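Long-range contact in monovalent Na+/H+ antiporter subunit A (Dietzia sp. DQ12-45-1b, PDB 7D3U), which probably works as an antiporter subunit of the Mrp complex, a bacterial membrane pump that exchanges sodium ions for protons: residues B[277-285]-B[530-538]. Residues are numbered along the deposited sequence; the frame is centred on the assembly and turned at random.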
loop_
_atom_site.group_PDB
_atom_site.type_symbol
_atom_site.label_atom_id
_atom_site.label_comp_id
_atom_site.label_asym_id
_atom_site.label_seq_id
_atom_site.Cartn_x
_atom_site.Cartn_y
_atom_site.Cartn_z
ATOM N N LEU B 277 -6.083 35.630 36.813
ATOM C CA LEU B 277 -5.305 35.942 35.623
ATOM C C LEU B 277 -6.169 36.198 34.395
ATOM O O LEU B 277 -5.635 36.302 33.290
ATOM C CB LEU B 277 -4.313 34.814 35.336
ATOM C CG LEU B 277 -3.343 34.493 36.474
ATOM C CD1 LEU B 277 -2.363 33.412 36.055
ATOM C CD2 LEU B 277 -2.608 35.743 36.922
ATOM N N GLY B 278 -7.484 36.266 34.549
ATOM C CA GLY B 278 -8.320 36.761 33.482
ATOM C C GLY B 278 -8.784 38.156 33.819
ATOM O O GLY B 278 -8.815 39.031 32.953
ATOM N N ALA B 279 -9.114 38.381 35.092
ATOM C CA ALA B 279 -9.480 39.723 35.524
ATOM C C ALA B 279 -8.310 40.687 35.379
ATOM O O ALA B 279 -8.485 41.822 34.920
ATOM C CB ALA B 279 -9.982 39.686 36.964
ATOM N N VAL B 280 -7.100 40.245 35.733
ATOM C CA VAL B 280 -5.931 41.115 35.624
ATOM C C VAL B 280 -5.652 41.460 34.164
ATOM O O VAL B 280 -5.456 42.630 33.810
ATOM C CB VAL B 280 -4.713 40.453 36.290
ATOM C CG1 VAL B 280 -3.428 41.111 35.828
ATOM C CG2 VAL B 280 -4.837 40.525 37.801
ATOM N N PHE B 281 -5.633 40.451 33.294
ATOM C CA PHE B 281 -5.339 40.698 31.888
ATOM C C PHE B 281 -6.467 41.433 31.175
ATOM O O PHE B 281 -6.217 42.067 30.146
ATOM C CB PHE B 281 -5.025 39.381 31.182
ATOM C CG PHE B 281 -3.648 38.863 31.471
ATOM C CD1 PHE B 281 -3.413 38.065 32.572
ATOM C CD2 PHE B 281 -2.585 39.189 30.652
ATOM C CE1 PHE B 281 -2.149 37.588 32.846
ATOM C CE2 PHE B 281 -1.314 38.719 30.925
ATOM C CZ PHE B 281 -1.099 37.914 32.021
ATOM N N ALA B 282 -7.697 41.363 31.687
ATOM C CA ALA B 282 -8.747 42.229 31.168
ATOM C C ALA B 282 -8.543 43.661 31.638
ATOM O O ALA B 282 -8.835 44.611 30.905
ATOM C CB ALA B 282 -10.118 41.712 31.596
ATOM N N MET B 283 -8.049 43.829 32.864
ATOM C CA MET B 283 -7.701 45.157 33.354
ATOM C C MET B 283 -6.586 45.777 32.521
ATOM O O MET B 283 -6.553 46.996 32.323
ATOM C CB MET B 283 -7.289 45.067 34.820
ATOM C CG MET B 283 -7.389 46.359 35.588
ATOM S SD MET B 283 -6.752 46.144 37.256
ATOM C CE MET B 283 -5.048 45.727 36.904
ATOM N N GLN B 284 -5.663 44.952 32.023
ATOM C CA GLN B 284 -4.524 45.484 31.281
ATOM C C GLN B 284 -4.839 45.743 29.812
ATOM O O GLN B 284 -4.220 46.621 29.203
ATOM C CB GLN B 284 -3.335 44.531 31.378
ATOM C CG GLN B 284 -2.669 44.483 32.736
ATOM C CD GLN B 284 -1.478 43.546 32.752
ATOM O OE1 GLN B 284 -1.013 43.099 31.705
ATOM N NE2 GLN B 284 -0.981 43.243 33.943
ATOM N N ARG B 285 -5.777 45.003 29.228
ATOM C CA ARG B 285 -5.986 45.070 27.789
ATOM C C ARG B 285 -6.680 46.376 27.403
ATOM O O ARG B 285 -7.210 47.108 28.241
ATOM C CB ARG B 285 -6.797 43.866 27.312
ATOM C CG ARG B 285 -5.958 42.795 26.636
ATOM C CD ARG B 285 -4.653 42.576 27.380
ATOM N NE ARG B 285 -3.879 41.465 26.838
ATOM C CZ ARG B 285 -2.743 41.025 27.367
ATOM N NH1 ARG B 285 -2.248 41.603 28.453
ATOM N NH2 ARG B 285 -2.101 40.007 26.811
ATOM N N LEU B 530 2.178 46.330 37.270
ATOM C CA LEU B 530 2.103 44.875 37.184
ATOM C C LEU B 530 2.220 44.352 35.758
ATOM O O LEU B 530 2.069 43.145 35.544
ATOM C CB LEU B 530 0.804 44.354 37.822
ATOM C CG LEU B 530 -0.596 44.718 37.307
ATOM C CD1 LEU B 530 -0.943 43.864 36.094
ATOM C CD2 LEU B 530 -1.677 44.604 38.364
ATOM N N ASP B 531 2.490 45.219 34.782
ATOM C CA ASP B 531 2.633 44.764 33.402
ATOM C C ASP B 531 4.051 44.280 33.121
ATOM O O ASP B 531 4.245 43.249 32.469
ATOM C CB ASP B 531 2.250 45.889 32.437
ATOM C CG ASP B 531 2.876 45.723 31.065
ATOM O OD1 ASP B 531 2.722 44.638 30.466
ATOM O OD2 ASP B 531 3.524 46.676 30.586
ATOM N N ARG B 532 5.053 45.013 33.610
ATOM C CA ARG B 532 6.440 44.669 33.311
ATOM C C ARG B 532 6.868 43.397 34.033
ATOM O O ARG B 532 7.654 42.607 33.495
ATOM C CB ARG B 532 7.357 45.834 33.682
ATOM C CG ARG B 532 6.893 47.179 33.144
ATOM C CD ARG B 532 7.609 48.326 33.839
ATOM N NE ARG B 532 7.416 48.289 35.285
ATOM C CZ ARG B 532 8.040 49.088 36.145
ATOM N NH1 ARG B 532 7.802 48.981 37.445
ATOM N NH2 ARG B 532 8.902 49.995 35.705
ATOM N N GLU B 533 6.364 43.178 35.247
ATOM C CA GLU B 533 6.711 42.006 36.038
ATOM C C GLU B 533 5.734 40.853 35.835
ATOM O O GLU B 533 5.540 40.047 36.752
ATOM C CB GLU B 533 6.786 42.374 37.522
ATOM N N LEU B 534 5.062 40.799 34.688
ATOM C CA LEU B 534 4.068 39.704 34.565
ATOM C C LEU B 534 4.696 38.522 33.831
ATOM O O LEU B 534 4.561 37.411 34.379
ATOM C CB LEU B 534 2.793 40.189 33.874
ATOM C CG LEU B 534 1.532 39.467 34.341
ATOM C CD1 LEU B 534 1.658 39.042 35.797
ATOM C CD2 LEU B 534 0.310 40.341 34.164
ATOM N N ALA B 535 5.339 38.757 32.675
ATOM C CA ALA B 535 5.911 37.681 31.820
ATOM C C ALA B 535 4.768 36.954 31.089
ATOM O O ALA B 535 3.622 37.022 31.563
ATOM C CB ALA B 535 6.848 36.763 32.581
ATOM N N PRO B 536 4.971 36.358 29.895
ATOM C CA PRO B 536 3.842 35.978 29.047
ATOM C C PRO B 536 3.065 34.719 29.454
ATOM O O PRO B 536 3.145 33.755 28.714
ATOM C CB PRO B 536 4.474 35.726 27.667
ATOM C CG PRO B 536 5.888 36.257 27.780
ATOM C CD PRO B 536 6.251 36.092 29.240
ATOM N N ILE B 537 2.366 34.726 30.599
ATOM C CA ILE B 537 1.514 33.577 30.892
ATOM C C ILE B 537 0.427 33.442 29.834
ATOM O O ILE B 537 0.147 32.341 29.347
ATOM C CB ILE B 537 0.917 33.702 32.307
ATOM C CG1 ILE B 537 2.028 33.745 33.359
ATOM C CG2 ILE B 537 -0.041 32.556 32.588
ATOM C CD1 ILE B 537 2.327 35.137 33.890
ATOM N N THR B 538 -0.195 34.554 29.461
ATOM C CA THR B 538 -1.194 34.564 28.402
ATOM C C THR B 538 -0.491 34.578 27.048
ATOM O O THR B 538 0.721 34.373 26.943
ATOM C CB THR B 538 -2.131 35.756 28.557
ATOM O OG1 THR B 538 -1.379 36.971 28.472
ATOM C CG2 THR B 538 -2.835 35.695 29.898
#
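The methyl CG2 of Thr538 sits almost exactly above the centre of the Phe281 ring, 3.3 Å from the centroid and only 2° off the ring normal, a CH-pi contact made squarely over one face. Phe281 reaches out from the helix with CG anti to its carbonyl carbon (chi1 -77°), while Thr538 comes from the opposite direction; its CG2, also anti to the carbonyl carbon, is the branch over the ring centre, with OG1 also close by CE2 and CD2. Arg285 CZ lies in plane at the edge of the same ring, and NH2 of that side chain is 3.5 Å from Thr538 OG1. Leu534 approaches the ring more obliquely, bringing CD2 to 3.5 Å from Phe281 CZ. With an alanine here in place of Phe281, the Thr538 methyl would probably lose the aromatic face it covers, and a gap would be likely to open beside Leu534.

Around the ring the contact is largely aliphatic. Val280 CG1 lies 3.7 Å from Leu530 CD1 and meets Leu534 CD2 tip to tip, and the bent end of Met283 brings CE to 3.8 Å from Leu530 CD2. Leu277 adds a looser touch, its CD1 4.3 Å from Ile537 CG2. Gln284, extended beyond CG, crosses Leu534 at a slant; its exact placement against Leu530 is doubtful.

On the helix side Phe414 of helix 402-423 packs on Val280 and Met283; separately, Tyr294 of helix 288-308 touches Thr538. The contact thus lays the loop between helices 523-530 and 543-558, with Pro536 centring an inverse gamma turn, against the C-terminal end of helix 261-284. It is hydrophobic packing of a connecting loop on the end of a predicted transmembrane helix of the antiporter-like bundle.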